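PDB 3HDX: SusD superfamily protein from Bacteroides thetaiotaomicron VPI-5482, which probably binds polysaccharide at the outer membrane as a SusD-family protein, contributing to carbohydrate capture and uptake. Local coordinates for residues F88-P93 with L107-I111; I230-T235 with G255-L259; Y234-L240 with M389-R394; S322-Q326 with S336-I340. All blocks are in the same frame, centred on the assembly; numbering follows the deposited sequence. Where two conformers were deposited one is given.

The four contacts spread over a SusD-family chain that is about half helical. Contact 1 stands apart, joining helices 76-91 and 104-129 about 27, 38 and 41 Å, centre to centre, from contacts 2, 3 and 4. The other three lie closer together. Contacts 2 and 3 cross along the chain and share Tyr234 and Thr235, their centres 13 Å apart: Thr235 turns its side chain to Ser256 and its carbonyl to Arg394. Contact 4, 15 Å from contact 3 between centres, falls between that contact's segments in sequence and packs directly on it, Ile237 CG1 lying 3.5 Å from Tyr323 CB and Leu240 CD2 4.0 Å from Lys337 CE. Both ethanediols probably come from the crystallisation liquor.

Contact 1: residues F88-P93 with L107-I111; sequences FMEKAP and LKYDI
This is an apolar helix-helix contact within the helical, TPR-related part of the SusD fold, where the C-terminal part of helix 76-91, with Ala92 and Pro93, meets the early turns of helix 104-129. Residues 88-91 and 107-111 are helical, with Ala92 N bonded to Phe88 O (2.9 Å) and Ile111 N to Leu107 O (2.8 Å). Going forward along one segment means going back along the other: Met89 CA lies 5.9 Å from Ile111 CA, and Pro93 CA 6.6 Å from Leu107 CA. Ile111, the most covered residue, is joined by Leu107 and Phe88. Ile111, with chi1 and chi2 both m, brings CD1 to 3.6 Å from Met89 CA and 4.1 Å from Phe88 CD1 at the ring edge. Leu107 (t, p) places CD1 3.8 Å from Ala92 CB and 3.6 Å from Pro93 N, with CD2 4.1 Å from Pro93 CB. Phe88, chi1 t, reaches across so that CZ sits 3.5 Å from Asp110 CB, while the Asp110 carboxylate is held by the hydroxyls of Tyr181, Tyr102 and Tyr182. Helix 11-30 covers the Phe88 and Asp110 side through Leu18, and Met89 continues along helix 104-129 onto Val114 and Arg118.

Contact 2: residues I230-T235 with G255-L259; sequences INAKYT and GSRIL. With EDO (1,2-ethanediol), chain I.
A buried loop-to-loop junction, organised around one serine hydroxyl and its waters, joins residues 230-235 to the short 3-10 turn at Gly255-Ser256. The CA atoms of the two segments are nearest at Ala232 and Ser256, 4.0 Å apart. Asn231 adopts left-handed backbone angles (62/38), after which the chain runs extended. Ser256, chi1 m, accepts from Lys233 N at OG (3.0 Å, 150°). The same OG meets water 1 at 2.9 Å, which donates to Asn231 O (2.7 Å), and water 3 at 2.6 Å, which also bonds Thr235 OG1 (2.7 Å). Gly255 fits tightly: a CB there would clash with Asn231 O. Ala232 CA makes a CH...O contact with Gly255 O (3.6 Å), and Ile258 CG1 packs 4.0 Å from Ala232 CB and 4.1 Å from Ile230 CD1. Ethanediol O2 donates to Arg257 O (2.8 Å). Beyond the turn, Ile258 and Leu259 form a classic beta bulge opposite Thr361 of strand 358-361, while Ile230 and Leu259 rest on helix 196-209.

Contact 3: residues Y234-L240 with M389-R394; sequences YTSIADL and MIRTNR. With EDO (1,2-ethanediol), chain G.
Hydrogen bonds from one arginine hold the approach to helix 237-241 against the beta turn at the C-terminal part of helix 380-391. Arg394 (chi1 m, chi2 m, chi3 t) clamps a single carbonyl, with NH1 and NH2 each 2.9 Å from Thr235 O. NH1 also donates to its neighbour's carbonyl, Asn393 O (3.0 Å), and NH2 forms a salt bridge with Glu423. The backbone register pairs Ser236 with Asn393 (CA-CA 6.9 Å) and Ile237 with Arg394 (7.1 Å). Water 4 donates to Tyr234 O (2.9 Å) and accepts from Asn393 ND2 (3.1 Å), and water 5 accepts from Ile237 N (2.9 Å) while donating to Asn393 O (2.9 Å). Arg391 NH2 donates to ethanediol O1 (3.0 Å).

Apolar and van der Waals contacts add to it. Tyr234, chi1 m, sets CE1 3.9 Å from Ile390 CD1 and OH 3.8 Å from Met389 SE, its hydroxyl being hydrogen-bonded to Thr367. Ile237 CA lies over one guanidinium face of Arg394.

Local hydrogen bonds shape both partners. Arg391 to Arg394 is a type I beta turn (Arg394 N to Arg391 O 2.9 Å). Ser236, chi1 p, is the N-cap of the other helix, its OG accepting from Asp239 N (3.1 Å). The result is an N-capped helix start tied by a buried arginine to a type I beta turn in the SusD-family region.

Contact 4: residues S322-Q326 with S336-I340; sequences SYYVQ and SKIKI
At the start of the first segment, Ser322 N and OG both donate to Val325 O (2.9 and 2.8 Å). Tyr323 works through its carbonyl: waters 6 and 7 each lie 2.7 Å from Tyr323 O. Both waters accept from Lys339 NZ (2.8 and 2.9 Å), and water 6 also meets Ser336 OG at 2.6 Å. Lys339 NZ further bonds Ser336 O (3.0 Å) and Thr241 O. At Tyr324, whose CA is 4.3 Å from Lys337 CA, the carbonyl accepts from Ser336 N (2.8 Å). Its ring, chi1 -87°, lies along the extended Lys337 chain: Lys337 CD sits 3.9 Å from the ring centroid in a CH-pi contact, and Lys337 NZ donates to Tyr324 OH (3.1 Å). That ammonium is also salt-bridged to Glu427, while Tyr324 OH bonds Arg422 O. Val325 turns its side chain away, and Gln326 CG ends the contact 3.4 Å from Ser336 OG. Gln326 pairs with Val334, so the whole continues a two-stranded antiparallel hairpin, 325-326 with 334-335, past its open end.

Contact 1: residues F88-P93 with L107-I111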
loop_
_atom_site.group_PDB
_atom_site.type_symbol
_atom_site.label_atom_id
_atom_site.label_comp_id
_atom_site.label_asym_id
_atom_site.label_seq_id
_atom_site.Cartn_x
_atom_site.Cartn_y
_atom_site.Cartn_z
ATOM N N PHE A 88 -13.876 6.995 -17.913
ATOM C CA PHE A 88 -14.581 5.726 -17.932
ATOM C C PHE A 88 -16.012 5.911 -17.388
ATOM O O PHE A 88 -16.985 5.450 -17.994
ATOM C CB PHE A 88 -13.818 4.657 -17.123
ATOM C CG PHE A 88 -14.405 3.278 -17.239
ATOM C CD1 PHE A 88 -15.569 2.922 -16.570
ATOM C CD2 PHE A 88 -13.800 2.324 -18.064
ATOM C CE1 PHE A 88 -16.112 1.671 -16.740
ATOM C CE2 PHE A 88 -14.330 1.091 -18.208
ATOM C CZ PHE A 88 -15.493 0.766 -17.576
HETATM N N MSE A 89 -16.154 6.616 -16.268
HETATM C CA MSE A 89 -17.485 6.806 -15.676
HETATM C C MSE A 89 -18.406 7.638 -16.559
HETATM O O MSE A 89 -19.622 7.433 -16.518
HETATM C CB MSE A 89 -17.365 7.436 -14.298
HETATM C CG MSE A 89 -16.590 6.530 -13.328
HETATM SE SE MSE A 89 -16.095 7.356 -11.681
HETATM C CE MSE A 89 -17.771 7.450 -10.872
ATOM N N GLU A 90 -17.829 8.569 -17.334
ATOM C CA GLU A 90 -18.608 9.404 -18.239
ATOM C C GLU A 90 -19.056 8.658 -19.489
ATOM O O GLU A 90 -20.195 8.888 -19.973
ATOM C CB GLU A 90 -17.786 10.649 -18.657
ATOM C CG GLU A 90 -17.539 11.603 -17.499
ATOM C CD GLU A 90 -16.392 12.589 -17.702
ATOM O OE1 GLU A 90 -15.852 12.678 -18.855
ATOM O OE2 GLU A 90 -16.081 13.315 -16.695
ATOM N N LYS A 91 -18.174 7.787 -19.999
ATOM C CA LYS A 91 -18.380 7.174 -21.322
ATOM C C LYS A 91 -18.879 5.731 -21.351
ATOM O O LYS A 91 -19.618 5.355 -22.261
ATOM C CB LYS A 91 -17.092 7.320 -22.116
ATOM C CG LYS A 91 -16.677 8.776 -22.345
ATOM C CD LYS A 91 -17.663 9.550 -23.198
ATOM C CE LYS A 91 -17.178 10.992 -23.452
ATOM N NZ LYS A 91 -17.928 11.658 -24.550
ATOM N N ALA A 92 -18.502 4.932 -20.374
ATOM C CA ALA A 92 -18.920 3.528 -20.333
ATOM C C ALA A 92 -20.440 3.265 -20.288
ATOM O O ALA A 92 -20.881 2.249 -20.848
ATOM C CB ALA A 92 -18.193 2.779 -19.174
ATOM N N PRO A 93 -21.241 4.143 -19.634
ATOM C CA PRO A 93 -22.690 3.855 -19.590
ATOM C C PRO A 93 -23.325 3.690 -20.982
ATOM O O PRO A 93 -24.224 2.869 -21.154
ATOM C CB PRO A 93 -23.246 5.058 -18.843
ATOM C CG PRO A 93 -22.127 5.417 -17.888
ATOM C CD PRO A 93 -20.901 5.231 -18.688
ATOM N N LEU A 107 -21.785 -3.017 -16.170
ATOM C CA LEU A 107 -21.492 -1.596 -16.032
ATOM C C LEU A 107 -21.313 -1.209 -14.556
ATOM O O LEU A 107 -20.340 -0.484 -14.206
ATOM C CB LEU A 107 -22.589 -0.721 -16.660
ATOM C CG LEU A 107 -22.449 0.805 -16.502
ATOM C CD1 LEU A 107 -21.224 1.387 -17.267
ATOM C CD2 LEU A 107 -23.719 1.541 -16.861
ATOM N N LYS A 108 -22.244 -1.651 -13.712
ATOM C CA LYS A 108 -22.198 -1.303 -12.267
ATOM C C LYS A 108 -20.888 -1.806 -11.647
ATOM O O LYS A 108 -20.240 -1.081 -10.895
ATOM C CB LYS A 108 -23.416 -1.853 -11.502
ATOM C CG LYS A 108 -24.707 -1.091 -11.779
ATOM C CD LYS A 108 -25.899 -1.665 -10.983
ATOM C CE LYS A 108 -27.210 -0.851 -11.169
ATOM N N TYR A 109 -20.482 -3.026 -11.999
ATOM C CA TYR A 109 -19.218 -3.566 -11.492
ATOM C C TYR A 109 -18.018 -2.714 -11.945
ATOM O O TYR A 109 -17.118 -2.405 -11.158
ATOM C CB TYR A 109 -18.977 -5.007 -11.946
ATOM C CG TYR A 109 -19.790 -6.119 -11.275
ATOM C CD1 TYR A 109 -20.439 -5.941 -10.052
ATOM C CD2 TYR A 109 -19.781 -7.396 -11.821
ATOM C CE1 TYR A 109 -21.119 -6.961 -9.438
ATOM C CE2 TYR A 109 -20.451 -8.461 -11.195
ATOM C CZ TYR A 109 -21.114 -8.227 -10.008
ATOM O OH TYR A 109 -21.752 -9.262 -9.381
ATOM N N ASP A 110 -17.996 -2.378 -13.230
ATOM C CA ASP A 110 -16.860 -1.673 -13.807
ATOM C C ASP A 110 -16.747 -0.263 -13.226
ATOM O O ASP A 110 -15.639 0.184 -12.871
ATOM C CB ASP A 110 -16.961 -1.558 -15.343
ATOM C CG ASP A 110 -16.911 -2.890 -16.081
ATOM O OD1 ASP A 110 -16.765 -3.969 -15.455
ATOM O OD2 ASP A 110 -16.997 -2.818 -17.334
ATOM N N ILE A 111 -17.876 0.421 -13.135
ATOM C CA ILE A 111 -17.955 1.770 -12.564
ATOM C C ILE A 111 -17.462 1.748 -11.108
ATOM O O ILE A 111 -16.691 2.617 -10.691
ATOM C CB ILE A 111 -19.414 2.348 -12.606
ATOM C CG1 ILE A 111 -19.882 2.605 -14.062
ATOM C CG2 ILE A 111 -19.526 3.612 -11.784
ATOM C CD1 ILE A 111 -19.157 3.701 -14.790
#

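Contact 2: residues I230-T235 with G255-L259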
loop_
_atom_site.group_PDB
_atom_site.type_symbol
_atom_site.label_atom_id
_atom_site.label_comp_id
_atom_site.label_asym_id
_atom_site.label_seq_id
_atom_site.Cartn_x
_atom_site.Cartn_y
_atom_site.Cartn_z
ATOM N N ILE A 230 -13.873 -13.386 0.203
ATOM C CA ILE A 230 -12.911 -13.106 -0.864
ATOM C C ILE A 230 -11.768 -14.126 -0.891
ATOM O O ILE A 230 -10.805 -13.980 -1.660
ATOM C CB ILE A 230 -12.357 -11.668 -0.746
ATOM C CG1 ILE A 230 -11.479 -11.478 0.508
ATOM C CG2 ILE A 230 -13.486 -10.624 -0.743
ATOM C CD1 ILE A 230 -10.663 -10.187 0.474
ATOM N N ASN A 231 -11.873 -15.152 -0.036
ATOM C CA ASN A 231 -10.839 -16.164 0.121
ATOM C C ASN A 231 -9.493 -15.588 0.625
ATOM O O ASN A 231 -8.435 -15.985 0.154
ATOM C CB ASN A 231 -10.644 -16.984 -1.167
ATOM C CG ASN A 231 -9.890 -18.283 -0.921
ATOM O OD1 ASN A 231 -10.072 -18.936 0.115
ATOM N ND2 ASN A 231 -9.061 -18.671 -1.883
ATOM N N ALA A 232 -9.576 -14.616 1.534
ATOM C CA ALA A 232 -8.402 -14.022 2.165
ATOM C C ALA A 232 -8.133 -14.749 3.483
ATOM O O ALA A 232 -9.049 -15.008 4.271
ATOM C CB ALA A 232 -8.583 -12.522 2.399
ATOM N N LYS A 233 -6.865 -15.050 3.705
ATOM C CA LYS A 233 -6.400 -15.804 4.873
ATOM C C LYS A 233 -5.170 -15.152 5.471
ATOM O O LYS A 233 -4.586 -14.231 4.883
ATOM C CB LYS A 233 -6.029 -17.227 4.421
ATOM C CG LYS A 233 -7.188 -18.008 3.773
ATOM C CD LYS A 233 -6.783 -19.368 3.243
ATOM C CE LYS A 233 -7.968 -20.115 2.639
ATOM N NZ LYS A 233 -7.517 -21.411 2.065
ATOM N N TYR A 234 -4.787 -15.647 6.640
ATOM C CA TYR A 234 -3.499 -15.329 7.221
ATOM C C TYR A 234 -2.476 -16.225 6.513
ATOM O O TYR A 234 -2.719 -17.428 6.269
ATOM C CB TYR A 234 -3.501 -15.562 8.726
ATOM C CG TYR A 234 -4.411 -14.593 9.461
ATOM C CD1 TYR A 234 -3.993 -13.306 9.792
ATOM C CD2 TYR A 234 -5.720 -14.959 9.820
ATOM C CE1 TYR A 234 -4.821 -12.434 10.462
ATOM C CE2 TYR A 234 -6.560 -14.087 10.509
ATOM C CZ TYR A 234 -6.085 -12.811 10.833
ATOM O OH TYR A 234 -6.938 -11.960 11.463
ATOM N N THR A 235 -1.333 -15.652 6.212
ATOM C CA THR A 235 -0.312 -16.297 5.397
ATOM C C THR A 235 0.838 -16.808 6.285
ATOM O O THR A 235 1.321 -16.094 7.184
ATOM C CB THR A 235 0.200 -15.321 4.300
ATOM O OG1 THR A 235 -0.892 -14.853 3.500
ATOM C CG2 THR A 235 1.269 -15.951 3.406
ATOM N N GLY A 255 -5.712 -14.789 -3.226
ATOM C CA GLY A 255 -6.864 -14.152 -2.607
ATOM C C GLY A 255 -6.542 -13.396 -1.317
ATOM O O GLY A 255 -7.305 -12.529 -0.882
ATOM N N SER A 256 -5.410 -13.740 -0.714
ATOM C CA SER A 256 -4.943 -13.076 0.482
ATOM C C SER A 256 -4.370 -11.681 0.239
ATOM O O SER A 256 -4.140 -10.931 1.211
ATOM C CB SER A 256 -3.987 -13.982 1.252
ATOM O OG SER A 256 -4.667 -15.165 1.703
ATOM N N ARG A 257 -4.173 -11.323 -1.032
ATOM C CA ARG A 257 -3.842 -9.913 -1.395
ATOM C C ARG A 257 -5.186 -9.178 -1.404
ATOM O O ARG A 257 -5.911 -9.207 -2.406
ATOM C CB ARG A 257 -3.126 -9.814 -2.715
ATOM C CG ARG A 257 -1.819 -10.534 -2.791
ATOM C CD ARG A 257 -1.049 -10.138 -4.031
ATOM N NE ARG A 257 -1.724 -10.553 -5.262
ATOM C CZ ARG A 257 -1.510 -11.674 -5.969
ATOM N NH1 ARG A 257 -0.653 -12.625 -5.574
ATOM N NH2 ARG A 257 -2.194 -11.872 -7.094
ATOM N N ILE A 258 -5.563 -8.603 -0.265
ATOM C CA ILE A 258 -6.855 -7.907 -0.134
ATOM C C ILE A 258 -6.929 -6.730 -1.119
ATOM O O ILE A 258 -7.985 -6.509 -1.717
ATOM C CB ILE A 258 -7.121 -7.481 1.316
ATOM C CG1 ILE A 258 -7.265 -8.717 2.195
ATOM C CG2 ILE A 258 -8.405 -6.566 1.425
ATOM C CD1 ILE A 258 -7.383 -8.399 3.674
ATOM N N LEU A 259 -5.812 -6.017 -1.258
ATOM C CA LEU A 259 -5.654 -4.959 -2.268
ATOM C C LEU A 259 -4.218 -4.995 -2.758
ATOM O O LEU A 259 -3.266 -4.874 -1.953
ATOM C CB LEU A 259 -6.021 -3.576 -1.693
ATOM C CG LEU A 259 -6.283 -2.432 -2.691
ATOM C CD1 LEU A 259 -6.969 -1.283 -1.931
ATOM C CD2 LEU A 259 -5.072 -1.917 -3.400
HETATM C C1 EDO I . -6.893 -6.319 -6.077
HETATM O O1 EDO I . -6.632 -5.153 -5.376
HETATM C C2 EDO I . -6.946 -7.499 -5.173
HETATM O O2 EDO I . -5.611 -7.849 -4.795
HETATM O O HOH W 1 -6.004 -17.117 0.040
HETATM O O HOH W 2 -5.210 -11.591 3.600
HETATM O O HOH W 3 -2.698 -16.678 2.543
#

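Contact 3: residues Y234-L240 with M389-R394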
loop_
_atom_site.group_PDB
_atom_site.type_symbol
_atom_site.label_atom_id
_atom_site.label_comp_id
_atom_site.label_asym_id
_atom_site.label_seq_id
_atom_site.Cartn_x
_atom_site.Cartn_y
_atom_site.Cartn_z
ATOM N N TYR A 234 -4.787 -15.647 6.640
ATOM C CA TYR A 234 -3.499 -15.329 7.221
ATOM C C TYR A 234 -2.476 -16.225 6.513
ATOM O O TYR A 234 -2.719 -17.428 6.269
ATOM C CB TYR A 234 -3.501 -15.562 8.726
ATOM C CG TYR A 234 -4.411 -14.593 9.461
ATOM C CD1 TYR A 234 -3.993 -13.306 9.792
ATOM C CD2 TYR A 234 -5.720 -14.959 9.820
ATOM C CE1 TYR A 234 -4.821 -12.434 10.462
ATOM C CE2 TYR A 234 -6.560 -14.087 10.509
ATOM C CZ TYR A 234 -6.085 -12.811 10.833
ATOM O OH TYR A 234 -6.938 -11.960 11.463
ATOM N N THR A 235 -1.333 -15.652 6.212
ATOM C CA THR A 235 -0.312 -16.297 5.397
ATOM C C THR A 235 0.838 -16.808 6.285
ATOM O O THR A 235 1.321 -16.094 7.184
ATOM C CB THR A 235 0.200 -15.321 4.300
ATOM O OG1 THR A 235 -0.892 -14.853 3.500
ATOM C CG2 THR A 235 1.269 -15.951 3.406
ATOM N N SER A 236 1.245 -18.052 6.049
ATOM C CA SER A 236 2.386 -18.616 6.742
ATOM C C SER A 236 3.666 -17.931 6.266
ATOM O O SER A 236 3.728 -17.326 5.166
ATOM C CB SER A 236 2.492 -20.119 6.447
ATOM O OG SER A 236 2.882 -20.360 5.094
ATOM N N ILE A 237 4.709 -18.021 7.083
ATOM C CA ILE A 237 5.987 -17.402 6.697
ATOM C C ILE A 237 6.513 -17.950 5.349
ATOM O O ILE A 237 7.031 -17.180 4.534
ATOM C CB ILE A 237 7.052 -17.466 7.832
ATOM C CG1 ILE A 237 8.250 -16.561 7.480
ATOM C CG2 ILE A 237 7.462 -18.944 8.112
ATOM C CD1 ILE A 237 7.933 -15.050 7.342
ATOM N N ALA A 238 6.378 -19.262 5.135
ATOM C CA ALA A 238 6.821 -19.872 3.882
ATOM C C ALA A 238 6.035 -19.308 2.699
ATOM O O ALA A 238 6.615 -18.945 1.674
ATOM C CB ALA A 238 6.709 -21.399 3.920
ATOM N N ASP A 239 4.721 -19.237 2.842
ATOM C CA ASP A 239 3.848 -18.697 1.755
ATOM C C ASP A 239 4.018 -17.193 1.548
ATOM O O ASP A 239 3.822 -16.693 0.439
ATOM C CB ASP A 239 2.375 -19.051 1.993
ATOM C CG ASP A 239 2.058 -20.540 1.766
ATOM O OD1 ASP A 239 2.864 -21.269 1.120
ATOM O OD2 ASP A 239 0.973 -20.996 2.208
ATOM N N LEU A 240 4.420 -16.481 2.585
ATOM C CA LEU A 240 4.641 -15.055 2.431
ATOM C C LEU A 240 5.868 -14.769 1.584
ATOM O O LEU A 240 5.853 -13.844 0.786
ATOM C CB LEU A 240 4.793 -14.387 3.800
ATOM C CG LEU A 240 5.021 -12.878 3.863
ATOM C CD1 LEU A 240 3.845 -12.108 3.225
ATOM C CD2 LEU A 240 5.259 -12.453 5.312
HETATM N N MSE A 389 -2.719 -12.784 17.434
HETATM C CA MSE A 389 -2.986 -13.535 16.209
HETATM C C MSE A 389 -1.796 -13.523 15.263
HETATM O O MSE A 389 -1.454 -14.553 14.636
HETATM C CB MSE A 389 -4.226 -13.038 15.483
HETATM C CG MSE A 389 -5.489 -13.300 16.190
HETATM SE SE MSE A 389 -7.013 -12.600 15.245
HETATM C CE MSE A 389 -8.268 -12.817 16.714
ATOM N N ILE A 390 -1.166 -12.357 15.149
ATOM C CA ILE A 390 -0.005 -12.206 14.284
ATOM C C ILE A 390 1.223 -12.856 14.942
ATOM O O ILE A 390 1.927 -13.656 14.297
ATOM C CB ILE A 390 0.248 -10.727 13.970
ATOM C CG1 ILE A 390 -1.076 -10.047 13.414
ATOM C CG2 ILE A 390 1.547 -10.644 13.117
ATOM C CD1 ILE A 390 -1.854 -10.750 12.391
ATOM N N ARG A 391 1.468 -12.531 16.229
ATOM C CA ARG A 391 2.638 -13.079 16.945
ATOM C C ARG A 391 2.723 -14.597 16.890
ATOM O O ARG A 391 3.778 -15.157 16.526
ATOM C CB ARG A 391 2.609 -12.643 18.386
ATOM C CG ARG A 391 2.910 -11.160 18.611
ATOM C CD ARG A 391 2.782 -10.833 20.098
ATOM N NE ARG A 391 3.709 -11.633 20.894
ATOM C CZ ARG A 391 4.978 -11.300 21.167
ATOM N NH1 ARG A 391 5.527 -10.140 20.739
ATOM N NH2 ARG A 391 5.723 -12.147 21.879
ATOM N N THR A 392 1.596 -15.247 17.184
ATOM C CA THR A 392 1.569 -16.715 17.268
ATOM C C THR A 392 1.646 -17.418 15.913
ATOM O O THR A 392 1.777 -18.666 15.893
ATOM C CB THR A 392 0.376 -17.230 18.091
ATOM O OG1 THR A 392 -0.833 -16.878 17.432
ATOM C CG2 THR A 392 0.408 -16.640 19.517
ATOM N N ASN A 393 1.495 -16.681 14.787
ATOM C CA ASN A 393 1.748 -17.253 13.463
ATOM C C ASN A 393 3.182 -16.935 12.984
ATOM O O ASN A 393 3.544 -17.230 11.832
ATOM C CB ASN A 393 0.752 -16.796 12.429
ATOM C CG ASN A 393 0.583 -17.797 11.285
ATOM O OD1 ASN A 393 0.624 -19.030 11.482
ATOM N ND2 ASN A 393 0.368 -17.276 10.086
ATOM N N ARG A 394 3.992 -16.339 13.865
ATOM C CA ARG A 394 5.373 -15.960 13.571
ATOM C C ARG A 394 6.352 -16.442 14.636
ATOM O O ARG A 394 7.445 -15.864 14.817
ATOM C CB ARG A 394 5.453 -14.438 13.408
ATOM C CG ARG A 394 4.615 -13.876 12.255
ATOM C CD ARG A 394 5.167 -14.292 10.933
ATOM N NE ARG A 394 4.357 -13.768 9.846
ATOM C CZ ARG A 394 3.521 -14.467 9.067
ATOM N NH1 ARG A 394 3.301 -15.768 9.231
ATOM N NH2 ARG A 394 2.875 -13.842 8.075
HETATM C C1 EDO G . 8.922 -11.408 23.141
HETATM O O1 EDO G . 8.766 -11.953 21.811
HETATM C C2 EDO G . 10.078 -12.046 23.891
HETATM O O2 EDO G . 11.316 -11.834 23.194
HETATM O O HOH W 4 -1.330 -19.042 8.261
HETATM O O HOH W 5 4.058 -19.053 9.702
#

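Contact 4: residues S322-Q326 with S336-I340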
loop_
_atom_site.group_PDB
_atom_site.type_symbol
_atom_site.label_atom_id
_atom_site.label_comp_id
_atom_site.label_asym_id
_atom_site.label_seq_id
_atom_site.Cartn_x
_atom_site.Cartn_y
_atom_site.Cartn_z
ATOM N N SER A 322 17.603 -16.939 6.472
ATOM C CA SER A 322 16.445 -16.835 7.324
ATOM C C SER A 322 15.321 -16.528 6.331
ATOM O O SER A 322 15.583 -16.294 5.126
ATOM C CB SER A 322 16.617 -15.683 8.299
ATOM O OG SER A 322 16.808 -14.456 7.593
ATOM N N TYR A 323 14.079 -16.463 6.804
ATOM C CA TYR A 323 12.968 -16.196 5.869
ATOM C C TYR A 323 12.971 -14.787 5.252
ATOM O O TYR A 323 12.540 -14.628 4.116
ATOM C CB TYR A 323 11.613 -16.525 6.474
ATOM C CG TYR A 323 11.302 -17.999 6.392
ATOM C CD1 TYR A 323 10.905 -18.568 5.184
ATOM C CD2 TYR A 323 11.345 -18.822 7.512
ATOM C CE1 TYR A 323 10.595 -19.946 5.074
ATOM C CE2 TYR A 323 11.036 -20.199 7.412
ATOM C CZ TYR A 323 10.651 -20.739 6.201
ATOM O OH TYR A 323 10.353 -22.093 6.118
ATOM N N TYR A 324 13.502 -13.805 5.966
ATOM C CA TYR A 324 13.615 -12.439 5.427
ATOM C C TYR A 324 14.941 -12.072 4.804
ATOM O O TYR A 324 14.973 -11.164 3.973
ATOM C CB TYR A 324 13.342 -11.421 6.527
ATOM C CG TYR A 324 11.889 -11.019 6.758
ATOM C CD1 TYR A 324 10.802 -11.788 6.321
ATOM C CD2 TYR A 324 11.626 -9.845 7.466
ATOM C CE1 TYR A 324 9.501 -11.377 6.551
ATOM C CE2 TYR A 324 10.346 -9.439 7.713
ATOM C CZ TYR A 324 9.279 -10.202 7.261
ATOM O OH TYR A 324 7.978 -9.833 7.446
ATOM N N VAL A 325 16.029 -12.717 5.239
ATOM C CA VAL A 325 17.371 -12.276 4.889
ATOM C C VAL A 325 18.294 -13.449 4.519
ATOM O O VAL A 325 18.307 -14.482 5.180
ATOM C CB VAL A 325 17.978 -11.502 6.097
ATOM C CG1 VAL A 325 19.368 -10.994 5.781
ATOM C CG2 VAL A 325 17.064 -10.334 6.517
ATOM N N GLN A 326 19.103 -13.240 3.500
ATOM C CA GLN A 326 20.116 -14.200 3.053
ATOM C C GLN A 326 21.502 -13.570 3.150
ATOM O O GLN A 326 21.652 -12.362 3.377
ATOM C CB GLN A 326 19.831 -14.660 1.630
ATOM C CG GLN A 326 18.696 -15.671 1.547
ATOM C CD GLN A 326 18.416 -16.130 0.154
ATOM O OE1 GLN A 326 19.314 -16.162 -0.708
ATOM N NE2 GLN A 326 17.198 -16.581 -0.067
ATOM N N SER A 336 15.828 -10.607 1.340
ATOM C CA SER A 336 15.327 -11.531 0.343
ATOM C C SER A 336 13.866 -11.927 0.529
ATOM O O SER A 336 13.374 -12.809 -0.173
ATOM C CB SER A 336 16.232 -12.779 0.374
ATOM O OG SER A 336 16.220 -13.366 1.661
ATOM N N LYS A 337 13.151 -11.257 1.443
ATOM C CA LYS A 337 11.743 -11.562 1.706
ATOM C C LYS A 337 10.920 -11.677 0.415
ATOM O O LYS A 337 10.133 -12.598 0.256
ATOM C CB LYS A 337 11.145 -10.478 2.599
ATOM C CG LYS A 337 9.688 -10.627 2.911
ATOM C CD LYS A 337 9.164 -9.415 3.628
ATOM C CE LYS A 337 7.660 -9.521 3.885
ATOM N NZ LYS A 337 7.117 -8.432 4.800
ATOM N N ILE A 338 11.077 -10.674 -0.444
ATOM C CA ILE A 338 10.340 -10.530 -1.701
ATOM C C ILE A 338 11.345 -10.855 -2.809
ATOM O O ILE A 338 12.372 -10.158 -2.980
ATOM C CB ILE A 338 9.709 -9.115 -1.840
ATOM C CG1 ILE A 338 8.862 -8.789 -0.594
ATOM C CG2 ILE A 338 8.931 -9.032 -3.159
ATOM C CD1 ILE A 338 8.056 -7.508 -0.648
ATOM N N LYS A 339 11.058 -11.918 -3.547
ATOM C CA LYS A 339 12.019 -12.498 -4.531
ATOM C C LYS A 339 11.317 -13.254 -5.682
ATOM O O LYS A 339 11.492 -14.470 -5.902
ATOM C CB LYS A 339 13.051 -13.364 -3.782
ATOM C CG LYS A 339 12.472 -14.434 -2.891
ATOM C CD LYS A 339 13.557 -15.314 -2.244
ATOM C CE LYS A 339 12.965 -16.302 -1.289
ATOM N NZ LYS A 339 12.296 -15.606 -0.149
ATOM N N ILE A 340 10.484 -12.506 -6.397
ATOM C CA ILE A 340 9.689 -13.036 -7.514
ATOM C C ILE A 340 10.514 -12.760 -8.787
ATOM O O ILE A 340 10.407 -11.709 -9.438
ATOM C CB ILE A 340 8.287 -12.419 -7.559
ATOM C CG1 ILE A 340 7.602 -12.480 -6.188
ATOM C CG2 ILE A 340 7.453 -13.147 -8.586
ATOM C CD1 ILE A 340 7.526 -13.893 -5.530
HETATM O O HOH W 6 14.094 -14.875 1.869
HETATM O O HOH W 7 12.811 -16.672 2.446
#